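Long-range contacts in 2-hydroxyethylphosphonate dioxygenase (Streptomyces viridochromogenes, PDB 4YAR), which uses iron and molecular oxygen to convert 2-hydroxyethylphosphonate into hydroxymethylphosphonate and formate during biosynthesis of the antibiotic phosphinothricin tripeptide: residues R121-N126 / N144-E149; P132-N137 / P332-S337; V136-G141 / W168-S173; V195-Q200 / L403-G408. The protein carries 1 engineered substitution. One frame throughout, in Å; residues are numbered along the deposited sequence.

Interaction 1: residues R121-N126 / N144-E149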
loop_
_atom_site.group_PDB
_atom_site.type_symbol
_atom_site.label_atom_id
_atom_site.label_comp_id
_atom_site.label_asym_id
_atom_site.label_seq_id
_atom_site.Cartn_x
_atom_site.Cartn_y
_atom_site.Cartn_z
ATOM N N ARG A 121 -31.226 -12.512 -5.284
ATOM C CA ARG A 121 -30.763 -13.006 -4.033
ATOM C C ARG A 121 -29.902 -11.933 -3.414
ATOM O O ARG A 121 -28.946 -11.437 -4.037
ATOM C CB ARG A 121 -29.991 -14.307 -4.205
ATOM C CG ARG A 121 -29.422 -14.888 -2.909
ATOM C CD ARG A 121 -28.617 -16.185 -3.111
ATOM N NE ARG A 121 -29.472 -17.195 -3.723
ATOM C CZ ARG A 121 -30.248 -18.023 -3.030
ATOM N NH1 ARG A 121 -30.241 -17.997 -1.718
ATOM N NH2 ARG A 121 -31.007 -18.903 -3.665
ATOM N N LEU A 122 -30.194 -11.599 -2.175
ATOM C CA LEU A 122 -29.400 -10.615 -1.478
ATOM C C LEU A 122 -28.032 -11.283 -1.140
ATOM O O LEU A 122 -27.972 -12.404 -0.640
ATOM C CB LEU A 122 -30.137 -10.191 -0.210
ATOM C CG LEU A 122 -29.862 -8.815 0.305
ATOM C CD1 LEU A 122 -30.529 -7.839 -0.657
ATOM C CD2 LEU A 122 -30.450 -8.711 1.691
ATOM N N PRO A 123 -26.908 -10.634 -1.542
ATOM C CA PRO A 123 -25.639 -11.297 -1.435
ATOM C C PRO A 123 -25.111 -11.293 0.022
ATOM O O PRO A 123 -24.910 -10.252 0.606
ATOM C CB PRO A 123 -24.703 -10.449 -2.337
ATOM C CG PRO A 123 -25.314 -9.087 -2.362
ATOM C CD PRO A 123 -26.816 -9.330 -2.209
ATOM N N ALA A 124 -24.838 -12.473 0.555
ATOM C CA ALA A 124 -24.466 -12.627 1.939
ATOM C C ALA A 124 -23.133 -11.926 2.121
ATOM O O ALA A 124 -22.289 -11.974 1.223
ATOM C CB ALA A 124 -24.394 -14.118 2.317
ATOM N N LEU A 125 -22.980 -11.249 3.246
ATOM C CA LEU A 125 -21.743 -10.474 3.499
ATOM C C LEU A 125 -20.535 -11.319 3.853
ATOM O O LEU A 125 -20.677 -12.416 4.395
ATOM C CB LEU A 125 -22.003 -9.473 4.638
ATOM C CG LEU A 125 -22.977 -8.338 4.313
ATOM C CD1 LEU A 125 -23.393 -7.714 5.638
ATOM C CD2 LEU A 125 -22.391 -7.269 3.422
ATOM N N ASN A 126 -19.321 -10.836 3.538
ATOM C CA ASN A 126 -18.118 -11.408 4.133
ATOM C C ASN A 126 -17.851 -10.783 5.513
ATOM O O ASN A 126 -18.637 -9.963 5.998
ATOM C CB ASN A 126 -16.920 -11.260 3.188
ATOM C CG ASN A 126 -16.457 -9.828 3.012
ATOM O OD1 ASN A 126 -16.784 -8.948 3.790
ATOM N ND2 ASN A 126 -15.644 -9.596 1.945
ATOM N N ASN A 144 -24.632 -4.932 -7.912
ATOM C CA ASN A 144 -24.967 -4.316 -6.638
ATOM C C ASN A 144 -23.812 -4.458 -5.689
ATOM O O ASN A 144 -23.299 -5.563 -5.521
ATOM C CB ASN A 144 -26.148 -5.022 -5.978
ATOM C CG ASN A 144 -27.455 -4.963 -6.790
ATOM O OD1 ASN A 144 -28.005 -5.987 -7.138
ATOM N ND2 ASN A 144 -27.944 -3.799 -7.059
ATOM N N GLY A 145 -23.467 -3.359 -5.012
ATOM C CA GLY A 145 -22.592 -3.378 -3.881
ATOM C C GLY A 145 -23.365 -3.313 -2.579
ATOM O O GLY A 145 -24.328 -2.532 -2.469
ATOM N N ARG A 146 -22.978 -4.166 -1.644
ATOM C CA ARG A 146 -23.566 -4.222 -0.277
ATOM C C ARG A 146 -22.513 -4.008 0.795
ATOM O O ARG A 146 -21.465 -4.695 0.790
ATOM C CB ARG A 146 -24.279 -5.555 -0.038
ATOM C CG ARG A 146 -25.143 -5.628 1.210
ATOM C CD ARG A 146 -25.693 -7.028 1.430
ATOM N NE ARG A 146 -26.437 -7.119 2.694
ATOM C CZ ARG A 146 -26.929 -8.236 3.198
ATOM N NH1 ARG A 146 -26.742 -9.405 2.561
ATOM N NH2 ARG A 146 -27.608 -8.183 4.350
ATOM N N TRP A 147 -22.799 -3.076 1.726
ATOM C CA TRP A 147 -21.866 -2.691 2.821
ATOM C C TRP A 147 -22.478 -2.701 4.224
ATOM O O TRP A 147 -21.918 -2.083 5.113
ATOM C CB TRP A 147 -21.252 -1.279 2.594
ATOM C CG TRP A 147 -20.594 -1.276 1.336
ATOM C CD1 TRP A 147 -19.416 -1.940 1.026
ATOM C CD2 TRP A 147 -21.137 -0.828 0.092
ATOM N NE1 TRP A 147 -19.182 -1.854 -0.332
ATOM C CE2 TRP A 147 -20.232 -1.204 -0.924
ATOM C CE3 TRP A 147 -22.296 -0.140 -0.265
ATOM C CZ2 TRP A 147 -20.441 -0.873 -2.269
ATOM C CZ3 TRP A 147 -22.472 0.203 -1.569
ATOM C CH2 TRP A 147 -21.557 -0.165 -2.567
ATOM N N GLY A 148 -23.570 -3.429 4.429
ATOM C CA GLY A 148 -24.283 -3.455 5.745
ATOM C C GLY A 148 -25.416 -4.485 5.728
ATOM O O GLY A 148 -25.816 -4.997 4.677
ATOM N N GLU A 149 -25.917 -4.790 6.918
ATOM C CA GLU A 149 -26.931 -5.777 7.105
ATOM C C GLU A 149 -28.240 -5.315 6.557
ATOM O O GLU A 149 -28.896 -6.023 5.805
ATOM C CB GLU A 149 -27.056 -6.088 8.590
ATOM C CG GLU A 149 -25.842 -6.841 9.109
ATOM C CD GLU A 149 -25.852 -8.318 8.781
ATOM O OE1 GLU A 149 -26.913 -8.861 8.405
ATOM O OE2 GLU A 149 -24.796 -8.953 8.943
#
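Arg146 reaches from the end of strand 143-146, in the cupin domain that houses the iron site, into the irregular loop segment 121-126, where its guanidinium lies between Leu122 and Leu125. Polar interactions fix this group through all three of its nitrogens, each bonded to a backbone carbonyl. Across the contact, NH1 of Arg146 donates to O of Pro123 at 2.8 Å; the oxygen lies close to the guanidinium plane, whereas the nitrogen stands well above the plane of the Pro123 carbonyl. Within its own segment, Arg146 NE bonds Gly148 O at 3.0 Å, and Arg146 NH2 bonds Glu149 O at 2.9 Å. The chain after strand 143-146 therefore curls round the tip of its own arginine. CG of Arg146, anti to the backbone N (chi1 -169°), is set beside CD2 of Leu125, and the chain stays extended from there to NE.

Apolar contacts enclose the same group from above and below. CD2 of Leu122 sits 3.7 Å over one face of the Arg146 guanidinium, off its centre, and CG of Leu125 lies over the opposite face at 3.9 Å. Both leucines cross the arginine at about a right angle, and the ring of Pro123 packs beside its methylene chain.

The loop leads straight into the active site: Asn126 is a substrate-binding residue of a site shared between dimer partners, and its OD1 accepts from the backbone N of His182, an iron ligand. Beside it, CD1 of Leu125 lies 3.8 Å from both Gly148 O and Glu149 OE2.

Interaction 2: residues P132-N137 / P332-S337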
loop_
_atom_site.group_PDB
_atom_site.type_symbol
_atom_site.label_atom_id
_atom_site.label_comp_id
_atom_site.label_asym_id
_atom_site.label_seq_id
_atom_site.Cartn_x
_atom_site.Cartn_y
_atom_site.Cartn_z
ATOM N N PRO A 132 -7.476 -1.738 3.167
ATOM C CA PRO A 132 -8.372 -0.943 2.328
ATOM C C PRO A 132 -8.239 -1.472 0.884
ATOM O O PRO A 132 -7.259 -2.154 0.581
ATOM C CB PRO A 132 -7.775 0.455 2.469
ATOM C CG PRO A 132 -6.335 0.246 2.702
ATOM C CD PRO A 132 -6.144 -1.120 3.300
ATOM N N ALA A 133 -9.223 -1.250 0.038
ATOM C CA ALA A 133 -9.118 -1.700 -1.362
ATOM C C ALA A 133 -9.750 -0.707 -2.333
ATOM O O ALA A 133 -10.721 -0.042 -1.999
ATOM C CB ALA A 133 -9.761 -3.050 -1.530
ATOM N N ILE A 134 -9.221 -0.658 -3.564
ATOM C CA ILE A 134 -9.934 -0.029 -4.673
ATOM C C ILE A 134 -10.672 -1.199 -5.351
ATOM O O ILE A 134 -10.094 -2.265 -5.566
ATOM C CB ILE A 134 -8.989 0.724 -5.691
ATOM C CG1 ILE A 134 -8.410 2.053 -5.130
ATOM C CG2 ILE A 134 -9.691 1.044 -7.007
ATOM C CD1 ILE A 134 -7.252 2.658 -5.936
ATOM N N THR A 135 -11.943 -0.984 -5.682
ATOM C CA THR A 135 -12.776 -1.928 -6.379
ATOM C C THR A 135 -13.348 -1.239 -7.593
ATOM O O THR A 135 -13.824 -0.082 -7.549
ATOM C CB THR A 135 -13.951 -2.469 -5.528
ATOM O OG1 THR A 135 -13.429 -3.007 -4.292
ATOM C CG2 THR A 135 -14.703 -3.542 -6.302
ATOM N N VAL A 136 -13.172 -1.916 -8.694
ATOM C CA VAL A 136 -13.637 -1.412 -10.001
ATOM C C VAL A 136 -14.442 -2.487 -10.717
ATOM O O VAL A 136 -14.055 -3.652 -10.761
ATOM C CB VAL A 136 -12.478 -0.866 -10.849
ATOM C CG1 VAL A 136 -11.421 -1.897 -11.126
ATOM C CG2 VAL A 136 -12.976 -0.164 -12.115
ATOM N N ASN A 137 -15.536 -2.048 -11.318
ATOM C CA ASN A 137 -16.367 -2.925 -12.135
ATOM C C ASN A 137 -15.784 -3.046 -13.542
ATOM O O ASN A 137 -15.659 -2.078 -14.300
ATOM C CB ASN A 137 -17.815 -2.475 -12.179
ATOM C CG ASN A 137 -18.760 -3.507 -12.849
ATOM O OD1 ASN A 137 -18.357 -4.608 -13.330
ATOM N ND2 ASN A 137 -20.054 -3.183 -12.833
ATOM N N PRO A 332 -3.025 7.634 0.964
ATOM C CA PRO A 332 -2.128 8.102 -0.100
ATOM C C PRO A 332 -1.341 7.063 -0.855
ATOM O O PRO A 332 -0.827 7.367 -1.949
ATOM C CB PRO A 332 -1.147 9.006 0.631
ATOM C CG PRO A 332 -1.784 9.302 1.942
ATOM C CD PRO A 332 -2.630 8.143 2.271
ATOM N N ASP A 333 -1.150 5.890 -0.298
ATOM C CA ASP A 333 -0.339 4.858 -0.961
ATOM C C ASP A 333 -1.154 3.896 -1.881
ATOM O O ASP A 333 -0.556 2.995 -2.454
ATOM C CB ASP A 333 0.350 4.011 0.055
ATOM C CG ASP A 333 1.341 4.811 0.962
ATOM O OD1 ASP A 333 1.796 5.882 0.596
ATOM O OD2 ASP A 333 1.635 4.322 2.067
ATOM N N LEU A 334 -2.467 4.108 -1.985
ATOM C CA LEU A 334 -3.403 3.329 -2.835
ATOM C C LEU A 334 -3.837 4.128 -4.071
ATOM O O LEU A 334 -4.424 5.214 -3.967
ATOM C CB LEU A 334 -4.595 2.926 -1.971
ATOM C CG LEU A 334 -5.745 2.123 -2.589
ATOM C CD1 LEU A 334 -5.182 0.853 -3.206
ATOM C CD2 LEU A 334 -6.800 1.772 -1.528
ATOM N N VAL A 335 -3.510 3.651 -5.273
ATOM C CA VAL A 335 -3.766 4.477 -6.426
ATOM C C VAL A 335 -4.346 3.548 -7.482
ATOM O O VAL A 335 -3.975 2.328 -7.550
ATOM C CB VAL A 335 -2.458 5.144 -6.975
ATOM C CG1 VAL A 335 -2.715 5.822 -8.266
ATOM C CG2 VAL A 335 -1.868 6.178 -5.994
ATOM N N GLY A 336 -5.187 4.113 -8.329
ATOM C CA GLY A 336 -5.745 3.358 -9.514
ATOM C C GLY A 336 -5.980 4.236 -10.676
ATOM O O GLY A 336 -6.572 5.302 -10.509
ATOM N N SER A 337 -5.559 3.782 -11.876
ATOM C CA SER A 337 -5.761 4.555 -13.132
ATOM C C SER A 337 -6.148 3.608 -14.280
ATOM O O SER A 337 -5.732 2.456 -14.287
ATOM C CB SER A 337 -4.449 5.299 -13.517
ATOM O OG SER A 337 -4.004 6.149 -12.458
#
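The backbones bearing Ile134 and Gly336 run nearly parallel, with the directions of 132-134 and 334-336 only 10° apart, but they are not strand partners. The CA atoms of Ile134 and Gly336 are 7.2 Å apart, and no hydrogen bond joins the two segments; side chains fill the gap. Those of Ile134 and Leu334 overlap lengthwise, each running toward the other's backbone, with CG1 of Ile134 3.7 Å from CG of Leu334. Farther along, CD2 of Leu334 rests 3.9 Å from the carbonyl carbon of Ala133 and also meets CB of Pro132 more loosely, at 4.3 Å.

This is face-to-face packing of two beta sheets, one from each of the tandem cupin domains: strand 133-140 belongs to the sheet beside the active site, strand 335-343 to the sheet of the second domain. Ala133 points the other way from Ile134, toward the metal site, and its side chain is about 5 Å from a bound cadmium ion.

CD1 of Ile134, anti to CA (chi2 167°), pushes up against the peptide link between Val335 and Gly336. It comes within 3.4 Å of the Val335 carbonyl carbon and 3.5 Å of Gly336 N, an approach helped by the lack of a side chain on Gly336. Val335 itself points away from strand 133-140. Tyr197 of the adjoining strand 192-198 also packs on Leu334, and Val175 of strand 173-176 on Ile134.

Interaction 3: residues V136-G141 / W168-S173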
loop_
_atom_site.group_PDB
_atom_site.type_symbol
_atom_site.label_atom_id
_atom_site.label_comp_id
_atom_site.label_asym_id
_atom_site.label_seq_id
_atom_site.Cartn_x
_atom_site.Cartn_y
_atom_site.Cartn_z
ATOM N N VAL A 136 -13.172 -1.916 -8.694
ATOM C CA VAL A 136 -13.637 -1.412 -10.001
ATOM C C VAL A 136 -14.442 -2.487 -10.717
ATOM O O VAL A 136 -14.055 -3.652 -10.761
ATOM C CB VAL A 136 -12.478 -0.866 -10.849
ATOM C CG1 VAL A 136 -11.421 -1.897 -11.126
ATOM C CG2 VAL A 136 -12.976 -0.164 -12.115
ATOM N N ASN A 137 -15.536 -2.048 -11.318
ATOM C CA ASN A 137 -16.367 -2.925 -12.135
ATOM C C ASN A 137 -15.784 -3.046 -13.542
ATOM O O ASN A 137 -15.659 -2.078 -14.300
ATOM C CB ASN A 137 -17.815 -2.475 -12.179
ATOM C CG ASN A 137 -18.760 -3.507 -12.849
ATOM O OD1 ASN A 137 -18.357 -4.608 -13.330
ATOM N ND2 ASN A 137 -20.054 -3.183 -12.833
ATOM N N LEU A 138 -15.408 -4.239 -13.922
ATOM C CA LEU A 138 -14.915 -4.486 -15.297
ATOM C C LEU A 138 -16.072 -4.671 -16.327
ATOM O O LEU A 138 -15.888 -4.641 -17.569
ATOM C CB LEU A 138 -14.081 -5.785 -15.319
ATOM C CG LEU A 138 -12.734 -5.836 -14.590
ATOM C CD1 LEU A 138 -11.930 -7.146 -14.651
ATOM C CD2 LEU A 138 -11.904 -4.612 -14.951
ATOM N N GLY A 139 -17.254 -4.841 -15.842
ATOM C CA GLY A 139 -18.388 -5.195 -16.704
ATOM C C GLY A 139 -18.478 -6.650 -17.183
ATOM O O GLY A 139 -17.734 -7.473 -16.758
ATOM N N PRO A 140 -19.331 -6.931 -18.174
ATOM C CA PRO A 140 -20.110 -5.937 -18.894
ATOM C C PRO A 140 -21.363 -5.461 -18.163
ATOM O O PRO A 140 -21.979 -4.478 -18.629
ATOM C CB PRO A 140 -20.572 -6.685 -20.158
ATOM C CG PRO A 140 -20.582 -8.133 -19.738
ATOM C CD PRO A 140 -19.403 -8.264 -18.805
ATOM N N GLY A 141 -21.730 -6.130 -17.085
ATOM C CA GLY A 141 -22.987 -5.856 -16.366
ATOM C C GLY A 141 -22.812 -5.013 -15.099
ATOM O O GLY A 141 -21.728 -5.031 -14.477
ATOM N N TRP A 168 -12.456 1.581 -22.421
ATOM C CA TRP A 168 -11.222 1.572 -21.655
ATOM C C TRP A 168 -11.458 2.070 -20.202
ATOM O O TRP A 168 -10.698 1.751 -19.271
ATOM C CB TRP A 168 -10.144 2.329 -22.395
ATOM C CG TRP A 168 -10.298 3.769 -22.537
ATOM C CD1 TRP A 168 -11.047 4.412 -23.454
ATOM C CD2 TRP A 168 -9.621 4.790 -21.765
ATOM N NE1 TRP A 168 -10.909 5.800 -23.302
ATOM C CE2 TRP A 168 -10.026 6.049 -22.278
ATOM C CE3 TRP A 168 -8.720 4.760 -20.706
ATOM C CZ2 TRP A 168 -9.599 7.240 -21.743
ATOM C CZ3 TRP A 168 -8.227 5.963 -20.212
ATOM C CH2 TRP A 168 -8.665 7.195 -20.736
ATOM N N ILE A 169 -12.488 2.882 -20.019
ATOM C CA ILE A 169 -13.002 3.176 -18.671
ATOM C C ILE A 169 -14.079 2.177 -18.450
ATOM O O ILE A 169 -15.165 2.219 -19.095
ATOM C CB ILE A 169 -13.522 4.633 -18.555
ATOM C CG1 ILE A 169 -12.408 5.639 -18.898
ATOM C CG2 ILE A 169 -14.258 4.833 -17.216
ATOM C CD1 ILE A 169 -12.792 7.097 -19.127
ATOM N N THR A 170 -13.781 1.171 -17.646
ATOM C CA THR A 170 -14.566 -0.033 -17.633
ATOM C C THR A 170 -15.892 0.119 -16.853
ATOM O O THR A 170 -16.919 -0.540 -17.174
ATOM C CB THR A 170 -13.769 -1.235 -17.069
ATOM O OG1 THR A 170 -13.481 -1.045 -15.659
ATOM C CG2 THR A 170 -12.481 -1.423 -17.833
ATOM N N GLY A 171 -15.884 0.983 -15.841
ATOM C CA GLY A 171 -16.978 1.069 -14.871
ATOM C C GLY A 171 -16.693 1.978 -13.682
ATOM O O GLY A 171 -15.654 2.573 -13.599
ATOM N N ASP A 172 -17.660 2.065 -12.814
ATOM C CA ASP A 172 -17.538 2.808 -11.574
ATOM C C ASP A 172 -16.439 2.175 -10.710
ATOM O O ASP A 172 -16.172 0.922 -10.781
ATOM C CB ASP A 172 -18.867 2.763 -10.782
ATOM C CG ASP A 172 -20.035 3.589 -11.376
ATOM O OD1 ASP A 172 -19.900 4.420 -12.290
ATOM O OD2 ASP A 172 -21.195 3.340 -10.931
ATOM N N SER A 173 -15.870 2.985 -9.812
ATOM C CA SER A 173 -14.925 2.494 -8.831
ATOM C C SER A 173 -15.149 3.152 -7.511
ATOM O O SER A 173 -15.723 4.228 -7.463
ATOM C CB SER A 173 -13.458 2.702 -9.294
ATOM O OG SER A 173 -13.225 4.070 -9.580
#
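Asn137 and Thr170 meet where strand 133-140, near its end in an Asx turn, takes up its antiparallel partner at the edge of the cupin sheet. The pairing of strands 133-140 and 173-176 reaches this contact at Val136 and Ser173, a non-hydrogen-bonded pair whose side chains share one face of the sheet, CB to CB at 4.0 Å. Next to it, Asn137 N donates to Asp172 O at 3.1 Å in an almost straight bond (173° at the hydrogen), arriving nearly along the C=O axis. Beyond that the strand pattern gives way: Asn137 O is taken up by a side chain, Thr170 OG1, at 2.8 Å, with the hydroxyl standing above the carbonyl plane. The hydroxyl lies between the backbone N and carbonyl carbon of Thr170 (chi1 67°), and it also touches CG2 of Val136 at 3.7 Å. Gly171, without a side chain, brings its CA to 3.5 Å from Asn137 O.

The side chain of Asn137 braces the turn: its OD1 accepts from Gly139 N at 2.8 Å, while ND2 donates to Gly141 O at 3.0 Å, spanning the cis peptide before Pro140. The Asp172 carboxylate is held by the backbone N atoms of His160 and Ile307, and Ser173 OG bonds Ala326 N. Toward the second cupin domain, Val136 and Thr170 pack on Phe338 of strand 335-343, Val136 also on Phe405 and Leu138 on Leu403 of strand 400-407.

Interaction 4: residues V195-Q200 / L403-G408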
loop_
_atom_site.group_PDB
_atom_site.type_symbol
_atom_site.label_atom_id
_atom_site.label_comp_id
_atom_site.label_asym_id
_atom_site.label_seq_id
_atom_site.Cartn_x
_atom_site.Cartn_y
_atom_site.Cartn_z
ATOM N N VAL A 195 -12.319 -6.071 -10.337
ATOM C CA VAL A 195 -11.025 -6.200 -9.669
ATOM C C VAL A 195 -11.112 -5.621 -8.306
ATOM O O VAL A 195 -11.645 -4.489 -8.157
ATOM C CB VAL A 195 -9.856 -5.443 -10.335
ATOM C CG1 VAL A 195 -8.588 -5.557 -9.476
ATOM C CG2 VAL A 195 -9.661 -5.811 -11.751
ATOM N N SER A 196 -10.594 -6.352 -7.316
ATOM C CA SER A 196 -10.466 -5.845 -5.969
ATOM C C SER A 196 -8.975 -5.791 -5.692
ATOM O O SER A 196 -8.296 -6.831 -5.702
ATOM C CB SER A 196 -11.190 -6.690 -4.949
ATOM O OG SER A 196 -11.036 -6.151 -3.629
ATOM N N TYR A 197 -8.479 -4.583 -5.484
ATOM C CA TYR A 197 -7.071 -4.297 -5.299
ATOM C C TYR A 197 -6.808 -3.716 -3.891
ATOM O O TYR A 197 -7.199 -2.571 -3.615
ATOM C CB TYR A 197 -6.588 -3.267 -6.315
ATOM C CG TYR A 197 -5.084 -3.023 -6.230
ATOM C CD1 TYR A 197 -4.194 -3.939 -6.758
ATOM C CD2 TYR A 197 -4.575 -1.894 -5.618
ATOM C CE1 TYR A 197 -2.833 -3.759 -6.661
ATOM C CE2 TYR A 197 -3.212 -1.661 -5.519
ATOM C CZ TYR A 197 -2.326 -2.599 -6.059
ATOM O OH TYR A 197 -0.984 -2.361 -5.940
ATOM N N THR A 198 -6.147 -4.508 -3.067
ATOM C CA THR A 198 -5.857 -4.090 -1.698
ATOM C C THR A 198 -4.455 -3.456 -1.607
ATOM O O THR A 198 -3.582 -3.662 -2.421
ATOM C CB THR A 198 -5.920 -5.269 -0.766
ATOM O OG1 THR A 198 -4.829 -6.128 -1.112
ATOM C CG2 THR A 198 -7.254 -6.032 -0.835
ATOM N N ALA A 199 -4.284 -2.542 -0.692
ATOM C CA ALA A 199 -2.931 -2.048 -0.423
ATOM C C ALA A 199 -2.590 -2.596 0.939
ATOM O O ALA A 199 -3.487 -2.906 1.699
ATOM C CB ALA A 199 -2.943 -0.534 -0.390
ATOM N N GLN A 200 -1.304 -2.554 1.281
ATOM C CA GLN A 200 -0.850 -2.778 2.680
ATOM C C GLN A 200 -1.509 -1.811 3.607
ATOM O O GLN A 200 -1.696 -0.655 3.291
ATOM C CB GLN A 200 0.692 -2.676 2.786
ATOM C CG GLN A 200 1.293 -1.255 2.960
ATOM C CD GLN A 200 1.017 -0.243 1.820
ATOM O OE1 GLN A 200 0.757 -0.601 0.646
ATOM N NE2 GLN A 200 1.131 1.048 2.163
ATOM N N LEU A 403 -5.194 -1.607 -16.938
ATOM C CA LEU A 403 -5.493 -0.951 -15.632
ATOM C C LEU A 403 -4.204 -0.939 -14.811
ATOM O O LEU A 403 -3.460 -1.919 -14.833
ATOM C CB LEU A 403 -6.579 -1.738 -14.902
ATOM C CG LEU A 403 -7.952 -1.952 -15.557
ATOM C CD1 LEU A 403 -9.013 -2.424 -14.590
ATOM C CD2 LEU A 403 -8.387 -0.715 -16.260
ATOM N N LYS A 404 -3.914 0.219 -14.195
ATOM C CA LYS A 404 -2.719 0.428 -13.425
ATOM C C LYS A 404 -3.109 0.653 -11.972
ATOM O O LYS A 404 -3.753 1.674 -11.616
ATOM C CB LYS A 404 -1.938 1.615 -13.924
ATOM C CG LYS A 404 -0.792 2.013 -13.021
ATOM C CD LYS A 404 0.026 3.046 -13.762
ATOM C CE LYS A 404 1.240 3.480 -12.964
ATOM N NZ LYS A 404 2.360 3.483 -13.880
ATOM N N PHE A 405 -2.669 -0.229 -11.122
ATOM C CA PHE A 405 -2.915 -0.102 -9.665
ATOM C C PHE A 405 -1.587 0.153 -8.995
ATOM O O PHE A 405 -0.519 -0.320 -9.431
ATOM C CB PHE A 405 -3.604 -1.349 -9.075
ATOM C CG PHE A 405 -4.942 -1.673 -9.660
ATOM C CD1 PHE A 405 -6.101 -1.046 -9.174
ATOM C CD2 PHE A 405 -5.061 -2.529 -10.725
ATOM C CE1 PHE A 405 -7.363 -1.368 -9.682
ATOM C CE2 PHE A 405 -6.314 -2.863 -11.229
ATOM C CZ PHE A 405 -7.458 -2.258 -10.728
ATOM N N GLY A 406 -1.628 0.794 -7.826
ATOM C CA GLY A 406 -0.463 1.030 -7.094
ATOM C C GLY A 406 -0.657 0.898 -5.606
ATOM O O GLY A 406 -1.647 1.261 -5.044
ATOM N N SER A 407 0.362 0.324 -4.984
ATOM C CA SER A 407 0.391 0.147 -3.534
ATOM C C SER A 407 1.848 0.065 -3.073
ATOM O O SER A 407 2.761 0.091 -3.898
ATOM C CB SER A 407 -0.347 -1.128 -3.139
ATOM O OG SER A 407 0.110 -2.305 -3.829
ATOM N N GLY A 408 2.082 -0.151 -1.778
ATOM C CA GLY A 408 3.474 -0.384 -1.357
ATOM C C GLY A 408 3.829 0.525 -0.200
ATOM O O GLY A 408 3.550 1.733 -0.231
HETATM O O HOH W 1 -1.131 -4.794 -2.923
#
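Strands 195-198 and 403-407, which carry the stacked rings of Tyr197 and Phe405, run in roughly the same direction, 24° apart, too far from each other at 8.1 Å between axes to be sheet partners. They belong to the facing sheets of the two cupin domains, and their inward side chains meet in a buried apolar layer with one aromatic pair. Tyr197 and Phe405, reaching in from opposite strands and passing alongside, form an offset stack with ring centroids 4.8 Å apart and planes at 21°. The overlap is shifted so far that CB of Phe405, not its ring, sits over the middle of the Tyr197 ring, 3.3 Å from its centroid, in a CH-pi contact. CB of Tyr197 returns this off-centre over the Phe405 ring. CG of Tyr197, anti to the backbone N (chi1 -175°), is thereby set toward strand 403-407, beside CB of Phe405. At the far end of the phenylalanine, CG1 of Val195 meets CZ of Phe405 tip to tip at 3.7 Å.

Ser196 and Thr198 alternate to the other side of strand 192-198; Ser196 is a substrate-binding residue, and Thr198 lies near the iron ligand His129.

Polar contacts gather round Ser407 and Gly408. Tyr197 OH and Ser407 OG are modelled 2.4 Å apart, a hydrogen bond so short that its exact length is doubtful. A water bridges Ser407 OG, at 2.9 Å, to Thr198 O, to which it donates at 2.7 Å. Beyond it Gln200 receives the backbone N of Gly408 on OE1 at 2.8 Å, the donor lying above the plane of the side-chain carbonyl.

In the fold
Interactions 2 and 4, centres 5 Å apart, share one interface between the sheets of the two cupin domains: strands 133-140 and 192-198 are neighbours in one sheet, 335-343 and 400-407 in the other. Interaction 3 lies farther along strand 133-140, sharing Val136 and Asn137 with interaction 2, centres about 13 Å apart; Leu138 CD2 meets Leu403 CD1 of interaction 4 at 3.6 Å. Interaction 1, about 20 Å from the others between centres, uses the loop before strand 133-140 and strand 143-146 after it. Its segments alternate with those of 2 and 3, which start from the same strand; 1 and 3 close before 4 opens. Together they tie the iron-binding cupin domain internally and to its sister.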